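PDB 2PYJ: DNA polymerase from Bacillus phage phi29, which copies the viral genome by protein-primed, strand-displacing DNA synthesis with high processivity and fidelity and, in its natural form, has 3'-5' exonuclease activity. Local coordinates for residues K124-P129 / K379-L384; H287-F292 / N344-S349; P300-K305 / E338-Y343. The protein carries 2 engineered substitutions. All coordinates share one frame; numbering follows the deposited sequence.

Interaction 1: K124-P129 / K379-L384. With DGT (2'-deoxyguanosine-5'-triphosphate), chain T; EDO (1,2-ethanediol), chain B.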
loop_
_atom_site.group_PDB
_atom_site.type_symbol
_atom_site.label_atom_id
_atom_site.label_comp_id
_atom_site.label_asym_id
_atom_site.label_seq_id
_atom_site.Cartn_x
_atom_site.Cartn_y
_atom_site.Cartn_z
ATOM N N LYS G 124 -0.346 10.314 4.469
ATOM C CA LYS G 124 -0.755 9.937 3.113
ATOM C C LYS G 124 0.163 10.545 2.042
ATOM O O LYS G 124 0.219 10.044 0.911
ATOM C CB LYS G 124 -2.214 10.345 2.855
ATOM C CG LYS G 124 -3.262 9.623 3.723
ATOM C CD LYS G 124 -3.375 8.129 3.422
ATOM C CE LYS G 124 -4.469 7.475 4.283
ATOM N NZ LYS G 124 -4.135 7.490 5.740
ATOM N N LYS G 125 0.860 11.624 2.410
ATOM C CA LYS G 125 1.843 12.296 1.551
ATOM C C LYS G 125 3.269 11.865 1.885
ATOM O O LYS G 125 4.127 11.810 1.001
ATOM C CB LYS G 125 1.742 13.824 1.717
ATOM C CG LYS G 125 0.409 14.415 1.263
ATOM C CD LYS G 125 0.439 15.939 1.239
ATOM C CE LYS G 125 1.275 16.476 0.099
ATOM N NZ LYS G 125 0.732 16.075 -1.209
ATOM N N LEU G 126 3.506 11.589 3.169
ATOM C CA LEU G 126 4.834 11.285 3.709
ATOM C C LEU G 126 4.747 10.069 4.638
ATOM O O LEU G 126 4.761 10.207 5.878
ATOM C CB LEU G 126 5.370 12.484 4.480
ATOM C CG LEU G 126 5.509 13.828 3.753
ATOM C CD1 LEU G 126 5.569 14.978 4.767
ATOM C CD2 LEU G 126 6.725 13.839 2.844
ATOM N N PRO G 127 4.636 8.867 4.056
ATOM C CA PRO G 127 4.388 7.659 4.851
ATOM C C PRO G 127 5.645 7.100 5.549
ATOM O O PRO G 127 6.029 5.959 5.314
ATOM C CB PRO G 127 3.855 6.679 3.804
ATOM C CG PRO G 127 4.557 7.070 2.566
ATOM C CD PRO G 127 4.722 8.562 2.616
ATOM N N PHE G 128 6.242 7.915 6.418
ATOM C CA PHE G 128 7.459 7.570 7.161
ATOM C C PHE G 128 7.323 8.131 8.573
ATOM O O PHE G 128 6.530 9.063 8.788
ATOM C CB PHE G 128 8.692 8.194 6.485
ATOM C CG PHE G 128 8.687 8.073 4.981
ATOM C CD1 PHE G 128 8.348 9.160 4.180
ATOM C CD2 PHE G 128 8.991 6.867 4.370
ATOM C CE1 PHE G 128 8.326 9.041 2.792
ATOM C CE2 PHE G 128 8.974 6.753 2.972
ATOM C CZ PHE G 128 8.631 7.842 2.197
ATOM N N PRO G 129 8.086 7.587 9.547
ATOM C CA PRO G 129 8.171 8.271 10.852
ATOM C C PRO G 129 8.778 9.676 10.755
ATOM O O PRO G 129 9.565 9.963 9.836
ATOM C CB PRO G 129 9.089 7.350 11.671
ATOM C CG PRO G 129 8.980 6.017 11.002
ATOM C CD PRO G 129 8.852 6.331 9.548
ATOM N N LYS G 379 13.825 8.265 -2.340
ATOM C CA LYS G 379 13.752 7.132 -3.254
ATOM C C LYS G 379 12.414 6.407 -3.122
ATOM O O LYS G 379 11.738 6.125 -4.119
ATOM C CB LYS G 379 14.905 6.159 -2.982
ATOM C CG LYS G 379 14.883 4.907 -3.859
ATOM C CD LYS G 379 15.677 3.764 -3.222
ATOM C CE LYS G 379 16.944 3.456 -3.958
ATOM N NZ LYS G 379 16.748 2.346 -4.948
ATOM N N GLN G 380 12.040 6.104 -1.881
ATOM C CA GLN G 380 10.772 5.435 -1.587
ATOM C C GLN G 380 9.546 6.218 -2.073
ATOM O O GLN G 380 8.534 5.623 -2.447
ATOM C CB GLN G 380 10.654 5.162 -0.079
ATOM C CG GLN G 380 11.640 4.104 0.424
ATOM C CD GLN G 380 11.972 4.230 1.916
ATOM O OE1 GLN G 380 11.134 4.625 2.718
ATOM N NE2 GLN G 380 13.205 3.889 2.280
ATOM N N LEU G 381 9.626 7.547 -2.045
ATOM C CA LEU G 381 8.523 8.384 -2.535
ATOM C C LEU G 381 8.392 8.263 -4.050
ATOM O O LEU G 381 7.293 8.138 -4.569
ATOM C CB LEU G 381 8.688 9.856 -2.100
ATOM C CG LEU G 381 8.153 10.176 -0.683
ATOM C CD1 LEU G 381 8.631 11.531 -0.175
ATOM C CD2 LEU G 381 6.610 10.087 -0.632
ATOM N N ALA G 382 9.528 8.297 -4.743
ATOM C CA ALA G 382 9.583 8.138 -6.221
ATOM C C ALA G 382 9.007 6.787 -6.638
ATOM O O ALA G 382 8.224 6.689 -7.582
ATOM C CB ALA G 382 11.011 8.272 -6.681
ATOM N N LYS G 383 9.406 5.741 -5.913
ATOM C CA LYS G 383 8.849 4.391 -6.072
ATOM C C LYS G 383 7.322 4.382 -5.917
ATOM O O LYS G 383 6.611 3.748 -6.699
ATOM C CB LYS G 383 9.500 3.439 -5.054
ATOM C CG LYS G 383 8.855 2.056 -4.944
ATOM C CD LYS G 383 9.693 1.155 -4.069
ATOM C CE LYS G 383 8.971 -0.119 -3.712
ATOM N NZ LYS G 383 9.937 -1.128 -3.147
ATOM N N LEU G 384 6.829 5.098 -4.902
ATOM C CA LEU G 384 5.405 5.196 -4.647
ATOM C C LEU G 384 4.659 5.956 -5.763
ATOM O O LEU G 384 3.543 5.591 -6.107
ATOM C CB LEU G 384 5.144 5.846 -3.272
ATOM C CG LEU G 384 3.697 6.035 -2.789
ATOM C CD1 LEU G 384 2.912 4.737 -2.797
ATOM C CD2 LEU G 384 3.683 6.672 -1.392
HETATM P PG DGT T . 12.101 -1.995 -6.216
HETATM O O1G DGT T . 12.047 -1.302 -4.878
HETATM O O2G DGT T . 13.172 -1.414 -7.097
HETATM O O3G DGT T . 11.998 -3.543 -6.269
HETATM O O3B DGT T . 10.706 -1.489 -6.875
HETATM P PB DGT T . 9.370 -2.385 -7.084
HETATM O O1B DGT T . 8.332 -1.463 -7.671
HETATM O O2B DGT T . 9.736 -3.746 -7.687
HETATM O O3A DGT T . 8.858 -2.652 -5.565
HETATM P PA DGT T . 8.697 -4.113 -4.903
HETATM O O1A DGT T . 8.590 -3.831 -3.395
HETATM O O2A DGT T . 9.736 -5.126 -5.476
HETATM O "O5'" DGT T . 7.209 -4.487 -5.321
HETATM C "C5'" DGT T . 6.922 -5.206 -6.502
HETATM C "C4'" DGT T . 5.636 -4.699 -7.101
HETATM O "O4'" DGT T . 4.510 -4.854 -6.196
HETATM C "C3'" DGT T . 5.645 -3.225 -7.500
HETATM O "O3'" DGT T . 6.305 -2.949 -8.750
HETATM C "C2'" DGT T . 4.165 -2.966 -7.591
HETATM C "C1'" DGT T . 3.610 -3.781 -6.417
HETATM N N9 DGT T . 3.638 -2.846 -5.282
HETATM C C8 DGT T . 4.576 -2.728 -4.305
HETATM N N7 DGT T . 4.244 -1.700 -3.478
HETATM C C5 DGT T . 3.101 -1.167 -3.936
HETATM C C6 DGT T . 2.203 -0.067 -3.544
HETATM O O6 DGT T . 2.432 0.644 -2.547
HETATM N N1 DGT T . 1.129 0.173 -4.296
HETATM C C2 DGT T . 0.826 -0.551 -5.391
HETATM N N2 DGT T . -0.289 -0.230 -6.072
HETATM N N3 DGT T . 1.611 -1.592 -5.815
HETATM C C4 DGT T . 2.730 -1.914 -5.127
HETATM C C1 EDO B . 9.334 1.229 0.642
HETATM O O1 EDO B . 8.531 1.891 -0.339
HETATM C C2 EDO B . 10.090 0.077 -0.013
HETATM O O2 EDO B . 10.983 0.572 -1.013
#

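Interaction 2: H287-F292 / N344-S349. With EDO (1,2-ethanediol), chain V.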
loop_
_atom_site.group_PDB
_atom_site.type_symbol
_atom_site.label_atom_id
_atom_site.label_comp_id
_atom_site.label_asym_id
_atom_site.label_seq_id
_atom_site.Cartn_x
_atom_site.Cartn_y
_atom_site.Cartn_z
ATOM N N HIS G 287 -13.900 -15.058 -20.894
ATOM C CA HIS G 287 -14.646 -15.839 -19.909
ATOM C C HIS G 287 -14.695 -17.289 -20.380
ATOM O O HIS G 287 -15.196 -17.581 -21.468
ATOM C CB HIS G 287 -16.067 -15.283 -19.717
ATOM C CG HIS G 287 -16.847 -15.967 -18.628
ATOM N ND1 HIS G 287 -18.225 -15.990 -18.599
ATOM C CD2 HIS G 287 -16.439 -16.671 -17.546
ATOM C CE1 HIS G 287 -18.630 -16.670 -17.544
ATOM N NE2 HIS G 287 -17.565 -17.093 -16.888
ATOM N N ILE G 288 -14.131 -18.180 -19.575
ATOM C CA ILE G 288 -14.172 -19.624 -19.839
ATOM C C ILE G 288 -14.671 -20.410 -18.637
ATOM O O ILE G 288 -14.607 -19.940 -17.495
ATOM C CB ILE G 288 -12.774 -20.196 -20.240
ATOM C CG1 ILE G 288 -11.795 -20.160 -19.048
ATOM C CG2 ILE G 288 -12.208 -19.443 -21.468
ATOM C CD1 ILE G 288 -10.517 -20.927 -19.284
ATOM N N ARG G 289 -15.196 -21.602 -18.920
ATOM C CA ARG G 289 -15.342 -22.664 -17.938
ATOM C C ARG G 289 -14.527 -23.849 -18.451
ATOM O O ARG G 289 -14.612 -24.192 -19.630
ATOM C CB ARG G 289 -16.807 -23.048 -17.749
ATOM C CG ARG G 289 -17.584 -22.101 -16.822
ATOM C CD ARG G 289 -19.025 -22.574 -16.600
ATOM N NE ARG G 289 -19.887 -22.271 -17.746
ATOM C CZ ARG G 289 -20.579 -21.138 -17.909
ATOM N NH1 ARG G 289 -20.536 -20.169 -16.996
ATOM N NH2 ARG G 289 -21.326 -20.973 -18.999
ATOM N N CYS G 290 -13.713 -24.445 -17.576
ATOM C CA CYS G 290 -12.870 -25.578 -17.959
ATOM C C CYS G 290 -12.502 -26.465 -16.777
ATOM O O CYS G 290 -12.822 -26.166 -15.615
ATOM C CB CYS G 290 -11.575 -25.077 -18.636
ATOM S SG CYS G 290 -10.396 -24.262 -17.492
ATOM N N GLU G 291 -11.852 -27.577 -17.094
ATOM C CA GLU G 291 -11.125 -28.384 -16.114
ATOM C C GLU G 291 -9.667 -28.368 -16.530
ATOM O O GLU G 291 -9.371 -28.078 -17.684
ATOM C CB GLU G 291 -11.683 -29.795 -16.067
ATOM C CG GLU G 291 -13.183 -29.807 -15.823
ATOM C CD GLU G 291 -13.739 -31.180 -15.646
ATOM O OE1 GLU G 291 -14.508 -31.612 -16.518
ATOM O OE2 GLU G 291 -13.415 -31.829 -14.640
ATOM N N PHE G 292 -8.755 -28.642 -15.603
ATOM C CA PHE G 292 -7.322 -28.573 -15.915
ATOM C C PHE G 292 -6.476 -29.518 -15.079
ATOM O O PHE G 292 -6.873 -29.924 -14.003
ATOM C CB PHE G 292 -6.787 -27.129 -15.786
ATOM C CG PHE G 292 -7.045 -26.501 -14.430
ATOM C CD1 PHE G 292 -6.183 -26.746 -13.355
ATOM C CD2 PHE G 292 -8.148 -25.659 -14.233
ATOM C CE1 PHE G 292 -6.423 -26.170 -12.107
ATOM C CE2 PHE G 292 -8.388 -25.089 -12.999
ATOM C CZ PHE G 292 -7.527 -25.347 -11.932
ATOM N N ASN G 344 -12.179 -29.850 -21.759
ATOM C CA ASN G 344 -13.575 -29.405 -21.824
ATOM C C ASN G 344 -13.709 -27.895 -21.712
ATOM O O ASN G 344 -14.481 -27.385 -20.876
ATOM C CB ASN G 344 -14.399 -30.062 -20.699
ATOM C CG ASN G 344 -14.370 -31.584 -20.746
ATOM O OD1 ASN G 344 -14.525 -32.240 -19.717
ATOM N ND2 ASN G 344 -14.192 -32.150 -21.937
ATOM N N VAL G 345 -12.956 -27.173 -22.539
ATOM C CA VAL G 345 -12.937 -25.724 -22.439
ATOM C C VAL G 345 -14.166 -25.143 -23.120
ATOM O O VAL G 345 -14.424 -25.381 -24.307
ATOM C CB VAL G 345 -11.638 -25.094 -22.998
ATOM C CG1 VAL G 345 -11.608 -23.579 -22.703
ATOM C CG2 VAL G 345 -10.416 -25.781 -22.386
ATOM N N GLU G 346 -14.935 -24.397 -22.341
ATOM C CA GLU G 346 -16.095 -23.702 -22.833
ATOM C C GLU G 346 -15.733 -22.228 -22.922
ATOM O O GLU G 346 -15.562 -21.570 -21.896
ATOM C CB GLU G 346 -17.265 -23.912 -21.871
ATOM C CG GLU G 346 -18.587 -23.378 -22.380
ATOM C CD GLU G 346 -19.657 -23.361 -21.319
ATOM O OE1 GLU G 346 -19.475 -24.011 -20.265
ATOM O OE2 GLU G 346 -20.688 -22.703 -21.544
ATOM N N TYR G 347 -15.576 -21.728 -24.151
ATOM C CA TYR G 347 -15.355 -20.298 -24.397
ATOM C C TYR G 347 -16.700 -19.624 -24.451
ATOM O O TYR G 347 -17.498 -19.880 -25.353
ATOM C CB TYR G 347 -14.599 -20.071 -25.706
ATOM C CG TYR G 347 -13.202 -20.620 -25.681
ATOM C CD1 TYR G 347 -12.934 -21.910 -26.138
ATOM C CD2 TYR G 347 -12.151 -19.869 -25.171
ATOM C CE1 TYR G 347 -11.653 -22.427 -26.103
ATOM C CE2 TYR G 347 -10.864 -20.376 -25.131
ATOM C CZ TYR G 347 -10.621 -21.655 -25.600
ATOM O OH TYR G 347 -9.340 -22.166 -25.573
ATOM N N ILE G 348 -16.949 -18.754 -23.487
ATOM C CA ILE G 348 -18.278 -18.199 -23.272
ATOM C C ILE G 348 -18.437 -16.849 -23.981
ATOM O O ILE G 348 -19.321 -16.678 -24.815
ATOM C CB ILE G 348 -18.567 -18.059 -21.765
ATOM C CG1 ILE G 348 -18.440 -19.430 -21.084
ATOM C CG2 ILE G 348 -19.965 -17.427 -21.539
ATOM C CD1 ILE G 348 -18.258 -19.372 -19.597
ATOM N N SER G 349 -17.575 -15.905 -23.633
ATOM C CA SER G 349 -17.618 -14.552 -24.191
ATOM C C SER G 349 -16.431 -13.806 -23.677
ATOM O O SER G 349 -15.635 -14.348 -22.914
ATOM C CB SER G 349 -18.890 -13.810 -23.765
ATOM O OG SER G 349 -18.812 -13.413 -22.399
HETATM C C1 EDO V . -8.228 -18.249 -27.172
HETATM O O1 EDO V . -7.728 -19.381 -26.448
HETATM C C2 EDO V . -8.357 -17.041 -26.258
HETATM O O2 EDO V . -9.718 -16.809 -25.851
HETATM O O HOH W 1 -19.888 -14.406 -20.114
#

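Interaction 3: P300-K305 / E338-Y343. With nucleotides of chain C.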
loop_
_atom_site.group_PDB
_atom_site.type_symbol
_atom_site.label_atom_id
_atom_site.label_comp_id
_atom_site.label_asym_id
_atom_site.label_seq_id
_atom_site.Cartn_x
_atom_site.Cartn_y
_atom_site.Cartn_z
ATOM N N PRO G 300 2.822 -24.417 -10.981
ATOM C CA PRO G 300 1.405 -24.062 -11.048
ATOM C C PRO G 300 1.207 -22.540 -11.069
ATOM O O PRO G 300 1.978 -21.807 -10.453
ATOM C CB PRO G 300 0.819 -24.684 -9.779
ATOM C CG PRO G 300 1.976 -24.831 -8.844
ATOM C CD PRO G 300 3.181 -25.048 -9.687
ATOM N N THR G 301 0.199 -22.086 -11.809
ATOM C CA THR G 301 -0.039 -20.652 -12.008
ATOM C C THR G 301 -1.474 -20.222 -11.694
ATOM O O THR G 301 -1.762 -19.027 -11.664
ATOM C CB THR G 301 0.284 -20.202 -13.467
ATOM O OG1 THR G 301 -0.685 -20.752 -14.372
ATOM C CG2 THR G 301 1.686 -20.617 -13.881
ATOM N N ILE G 302 -2.372 -21.184 -11.482
ATOM C CA ILE G 302 -3.781 -20.879 -11.278
ATOM C C ILE G 302 -4.156 -20.960 -9.799
ATOM O O ILE G 302 -3.968 -21.997 -9.153
ATOM C CB ILE G 302 -4.698 -21.856 -12.048
ATOM C CG1 ILE G 302 -4.494 -21.722 -13.563
ATOM C CG2 ILE G 302 -6.177 -21.605 -11.679
ATOM C CD1 ILE G 302 -5.156 -22.850 -14.342
ATOM N N GLN G 303 -4.692 -19.863 -9.279
ATOM C CA GLN G 303 -5.339 -19.878 -7.982
ATOM C C GLN G 303 -6.747 -19.289 -8.139
ATOM O O GLN G 303 -6.955 -18.365 -8.930
ATOM C CB GLN G 303 -4.478 -19.167 -6.910
ATOM C CG GLN G 303 -4.384 -17.677 -7.019
ATOM C CD GLN G 303 -3.733 -17.012 -5.794
ATOM O OE1 GLN G 303 -3.849 -15.809 -5.616
ATOM N NE2 GLN G 303 -3.035 -17.794 -4.972
ATOM N N ILE G 304 -7.718 -19.865 -7.432
ATOM C CA ILE G 304 -9.128 -19.498 -7.629
ATOM C C ILE G 304 -9.720 -18.965 -6.339
ATOM O O ILE G 304 -9.854 -19.700 -5.349
ATOM C CB ILE G 304 -9.975 -20.696 -8.151
ATOM C CG1 ILE G 304 -9.479 -21.151 -9.540
ATOM C CG2 ILE G 304 -11.446 -20.314 -8.254
ATOM C CD1 ILE G 304 -10.126 -22.449 -10.041
ATOM N N LYS G 305 -10.088 -17.686 -6.363
ATOM C CA LYS G 305 -10.653 -17.010 -5.192
ATOM C C LYS G 305 -12.178 -16.954 -5.237
ATOM O O LYS G 305 -12.786 -17.081 -6.299
ATOM C CB LYS G 305 -10.080 -15.593 -5.072
ATOM C CG LYS G 305 -8.582 -15.560 -4.779
ATOM C CD LYS G 305 -8.167 -14.243 -4.142
ATOM C CE LYS G 305 -6.662 -14.084 -4.110
ATOM N NZ LYS G 305 -5.949 -15.269 -3.564
ATOM N N GLU G 338 0.380 -23.015 -21.484
ATOM C CA GLU G 338 1.781 -23.443 -21.417
ATOM C C GLU G 338 2.026 -24.393 -20.229
ATOM O O GLU G 338 2.743 -25.377 -20.358
ATOM C CB GLU G 338 2.706 -22.215 -21.317
ATOM C CG GLU G 338 4.184 -22.509 -20.927
ATOM C CD GLU G 338 5.101 -22.688 -22.122
ATOM O OE1 GLU G 338 5.139 -21.777 -22.976
ATOM O OE2 GLU G 338 5.801 -23.732 -22.198
ATOM N N HIS G 339 1.420 -24.082 -19.080
ATOM C CA HIS G 339 1.670 -24.826 -17.833
ATOM C C HIS G 339 0.686 -25.979 -17.565
ATOM O O HIS G 339 1.021 -26.921 -16.834
ATOM C CB HIS G 339 1.692 -23.863 -16.637
ATOM C CG HIS G 339 2.939 -23.037 -16.554
ATOM N ND1 HIS G 339 3.809 -23.111 -15.487
ATOM C CD2 HIS G 339 3.476 -22.139 -17.418
ATOM C CE1 HIS G 339 4.819 -22.282 -15.689
ATOM N NE2 HIS G 339 4.645 -21.685 -16.856
ATOM N N TYR G 340 -0.504 -25.914 -18.166
ATOM C CA TYR G 340 -1.559 -26.894 -17.912
ATOM C C TYR G 340 -2.085 -27.569 -19.165
ATOM O O TYR G 340 -2.132 -26.969 -20.244
ATOM C CB TYR G 340 -2.758 -26.234 -17.234
ATOM C CG TYR G 340 -2.520 -25.718 -15.834
ATOM C CD1 TYR G 340 -1.946 -24.465 -15.617
ATOM C CD2 TYR G 340 -2.919 -26.461 -14.727
ATOM C CE1 TYR G 340 -1.750 -23.981 -14.326
ATOM C CE2 TYR G 340 -2.722 -25.990 -13.434
ATOM C CZ TYR G 340 -2.143 -24.748 -13.241
ATOM O OH TYR G 340 -1.954 -24.271 -11.960
ATOM N N ASP G 341 -2.499 -28.822 -19.001
ATOM C CA ASP G 341 -3.398 -29.467 -19.940
ATOM C C ASP G 341 -4.825 -29.001 -19.606
ATOM O O ASP G 341 -5.286 -29.156 -18.475
ATOM C CB ASP G 341 -3.291 -30.987 -19.836
ATOM C CG ASP G 341 -1.952 -31.522 -20.350
ATOM O OD1 ASP G 341 -1.560 -31.195 -21.490
ATOM O OD2 ASP G 341 -1.301 -32.279 -19.612
ATOM N N LEU G 342 -5.496 -28.402 -20.584
ATOM C CA LEU G 342 -6.869 -27.924 -20.416
ATOM C C LEU G 342 -7.853 -28.918 -21.037
ATOM O O LEU G 342 -7.606 -29.461 -22.128
ATOM C CB LEU G 342 -7.048 -26.532 -21.045
ATOM C CG LEU G 342 -6.511 -25.317 -20.280
ATOM C CD1 LEU G 342 -5.006 -25.218 -20.385
ATOM C CD2 LEU G 342 -7.152 -24.026 -20.792
ATOM N N TYR G 343 -8.959 -29.162 -20.334
ATOM C CA TYR G 343 -9.988 -30.100 -20.793
ATOM C C TYR G 343 -11.335 -29.423 -20.824
ATOM O O TYR G 343 -11.613 -28.541 -20.006
ATOM C CB TYR G 343 -10.077 -31.323 -19.860
ATOM C CG TYR G 343 -8.778 -32.060 -19.666
ATOM C CD1 TYR G 343 -7.932 -31.756 -18.590
ATOM C CD2 TYR G 343 -8.386 -33.073 -20.554
ATOM C CE1 TYR G 343 -6.715 -32.445 -18.406
ATOM C CE2 TYR G 343 -7.174 -33.765 -20.381
ATOM C CZ TYR G 343 -6.347 -33.446 -19.306
ATOM O OH TYR G 343 -5.162 -34.127 -19.134
ATOM P P DA C 8 -2.392 -15.135 -2.100
ATOM O OP1 DA C 8 -1.479 -16.078 -2.784
ATOM O OP2 DA C 8 -3.851 -15.336 -2.145
ATOM O "O5'" DA C 8 -1.977 -15.088 -0.562
ATOM C "C5'" DA C 8 -0.612 -15.161 -0.167
ATOM C "C4'" DA C 8 -0.526 -14.887 1.320
ATOM O "O4'" DA C 8 -0.852 -13.498 1.533
ATOM C "C3'" DA C 8 -1.502 -15.710 2.169
ATOM O "O3'" DA C 8 -0.768 -16.589 3.034
ATOM C "C2'" DA C 8 -2.309 -14.652 2.921
ATOM C "C1'" DA C 8 -1.482 -13.384 2.774
ATOM N N9 DA C 8 -2.360 -12.227 2.879
ATOM C C8 DA C 8 -3.534 -11.999 2.183
ATOM N N7 DA C 8 -4.140 -10.889 2.524
ATOM C C5 DA C 8 -3.326 -10.364 3.540
ATOM C C6 DA C 8 -3.415 -9.207 4.352
ATOM N N6 DA C 8 -4.394 -8.294 4.256
ATOM N N1 DA C 8 -2.429 -8.988 5.246
ATOM C C2 DA C 8 -1.423 -9.877 5.364
ATOM N N3 DA C 8 -1.233 -11.007 4.678
ATOM C C4 DA C 8 -2.227 -11.184 3.771
ATOM P P DA C 7 -5.466 -10.971 -5.794
ATOM O OP1 DA C 7 -5.060 -11.764 -6.980
ATOM O OP2 DA C 7 -6.841 -11.085 -5.305
ATOM O "O5'" DA C 7 -4.499 -11.316 -4.574
ATOM C "C5'" DA C 7 -3.085 -11.344 -4.795
ATOM C "C4'" DA C 7 -2.320 -11.541 -3.513
ATOM O "O4'" DA C 7 -2.394 -10.359 -2.716
ATOM C "C3'" DA C 7 -2.837 -12.643 -2.592
ATOM O "O3'" DA C 7 -1.967 -13.731 -2.674
ATOM C "C2'" DA C 7 -2.839 -12.028 -1.181
ATOM C "C1'" DA C 7 -2.146 -10.701 -1.386
ATOM N N9 DA C 7 -2.614 -9.568 -0.582
ATOM C C8 DA C 7 -3.756 -8.830 -0.759
ATOM N N7 DA C 7 -3.899 -7.847 0.101
ATOM C C5 DA C 7 -2.776 -7.961 0.893
ATOM C C6 DA C 7 -2.320 -7.238 2.004
ATOM N N6 DA C 7 -2.956 -6.195 2.519
ATOM N N1 DA C 7 -1.156 -7.625 2.563
ATOM C C2 DA C 7 -0.497 -8.669 2.061
ATOM N N3 DA C 7 -0.823 -9.429 1.030
ATOM C C4 DA C 7 -1.979 -9.017 0.481
#

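Interaction 1: K124-P129 / K379-L384
Leu-126 and Leu-381 bring their CA atoms within 7.8 Å where the loop 124-129, kinked by an inverse gamma turn centred on Pro-127, meets the helical segment 379-384. Phe-128 and Leu-381 carry most of the contact. The branch carbon CG of Leu-381 arrives at the edge of the phenyl ring, close to its plane, 3.7 Å from Phe-128 CE1; Leu-381 CD2 reaches on to the backbone, 3.4 Å from Lys-125 O. Gln-380 approaches the ring obliquely, amide and ring planes 57° apart, with OE1 3.0 Å from Phe-128 CE2 while accepting a hydrogen bond from Lys-132. Pro-127 reaches Leu-384 through CG, 4.1 Å from CD2; Leu-384, probably involved in positioning the templating nucleotide, also packs on a DNA cytosine.

Elsewhere on the helix, Lys-383 stretches out fully, CG anti to the backbone N (chi1 170°), its NZ bonding to dGTP O1G at 2.7 Å and O1A at 3.0 Å. The apolar contact joins the exonuclease region to this helix of the polymerization region; Lys-371, Ser-252 and Tyr-254 also bind dGTP. Around it, helix 130-137 packs on Leu-126, Phe-128 and Leu-381, helix 160-182 on Lys-125 and Leu-126, and helix 361-373 on Ala-382 and Lys-383.

Interaction 2: H287-F292 / N344-S349
Arg-289 and Glu-346 face each other as an antiparallel hydrogen-bonded pair, their main chains joined by Arg-289 N to Glu-346 O at 3.0 Å and Glu-346 N to Arg-289 O at 2.7 Å. Towards the other end, His-287 N donates to Ser-349 O and Ile-348 N to His-287 O. In the ring plane of His-287, a water bound to ND1 donates to Ser-349 OG. The same Arg-Glu pair forms a salt bridge: the side chains run alongside each other and the arginine grips side-on, with NE 3.1 Å from Glu-346 OE1 and NH2 3.1 Å from Glu-346 OE2. A bend at chi3 (-77°) turns these two nitrogens to the carboxylate. Both oxygens are met from above the carboxylate plane, the two flat groups being turned 62° apart. Strands 283-294 and 340-356 are neighbours in the antiparallel sheet, here with segment axes 174° apart; strand 324-329 flanks the first, and its Asp-325 binds both His-287 NE2 and Arg-289 NH1.

Ile-348 supplies much of the packing: CD1 makes a CH-pi contact over the centre of the His-287 imidazole, 3.5 Å from the centroid, and lies over the Arg-289 guanidinium, 3.4 Å from CZ. One methyl thus covers a face of each of two flat groups. In a purely apolar contact, Ile-288 and Tyr-347 run side by side, Ile-288 CG2 lying 3.7 Å from Tyr-347 CD2.

Interaction 3: P300-K305 / E338-Y343
Tyr-340 sends its hydroxyl into the backbone of 300-305, where OH accepts from both Thr-301 N, at 3.1 Å, and Ile-302 N, at 3.2 Å; the second bond is the straighter (160°). The phenol is closely packed as well: Ile-302 CD1 sits over one face, 3.7 Å from the ring centroid, and Thr-301 OG1 lies at the edge, in plane, 3.4 Å from CE1. Thr-301 holds CG2 anti to its carbonyl carbon (OG1 chi1 69°), and this methyl covers a face of His-339, 3.8 Å from the centroid; the imidazole ND1 bonds to Ile-299 O. The contact ties the loop after strand 283-294 to the junction of helix 330-339 and strand 340-356 in the polymerization region.

By contrast, residues 303-305 make no contact with 338-343 and turn to the DNA. The partly exposed Lys-305 brings NZ near OP2 of DA8 of chain C, at a doubtfully short distance, and Gln-303 NE2 bonds to OP1 of the same phosphate at 3.2 Å. Lys-305 NZ also bonds to Gln-303 OE1, linking the two phosphate-contacting side chains. Tyr-340 OH also donates to Leu-316 O, and three bonds on one buried oxygen are consistent with the phenol tethering the loop just before its phosphate-contacting residues.

Interactions 2 and 3, whose centres lie about 12 Å apart, share strand 340-356 and touch directly: Glu-291 O lies 2.9 Å from Tyr-343 N, and Phe-292 packs against Tyr-340. Interaction 1 stands apart, its nearest atoms about 20 Å from interaction 3 and about 31 Å from interaction 2, and it joins the exonuclease and polymerization regions where the other two stay within the latter. Chemistry follows place. At the surface, interaction 2 relies on strand pairing and charge; buried interaction 3 has a single phenol oxygen met by backbone amides amid CH-pi contacts; partly buried interaction 1 is chiefly apolar. Interaction 1 also borders dGTP and a DNA base, interaction 3 a DNA phosphate.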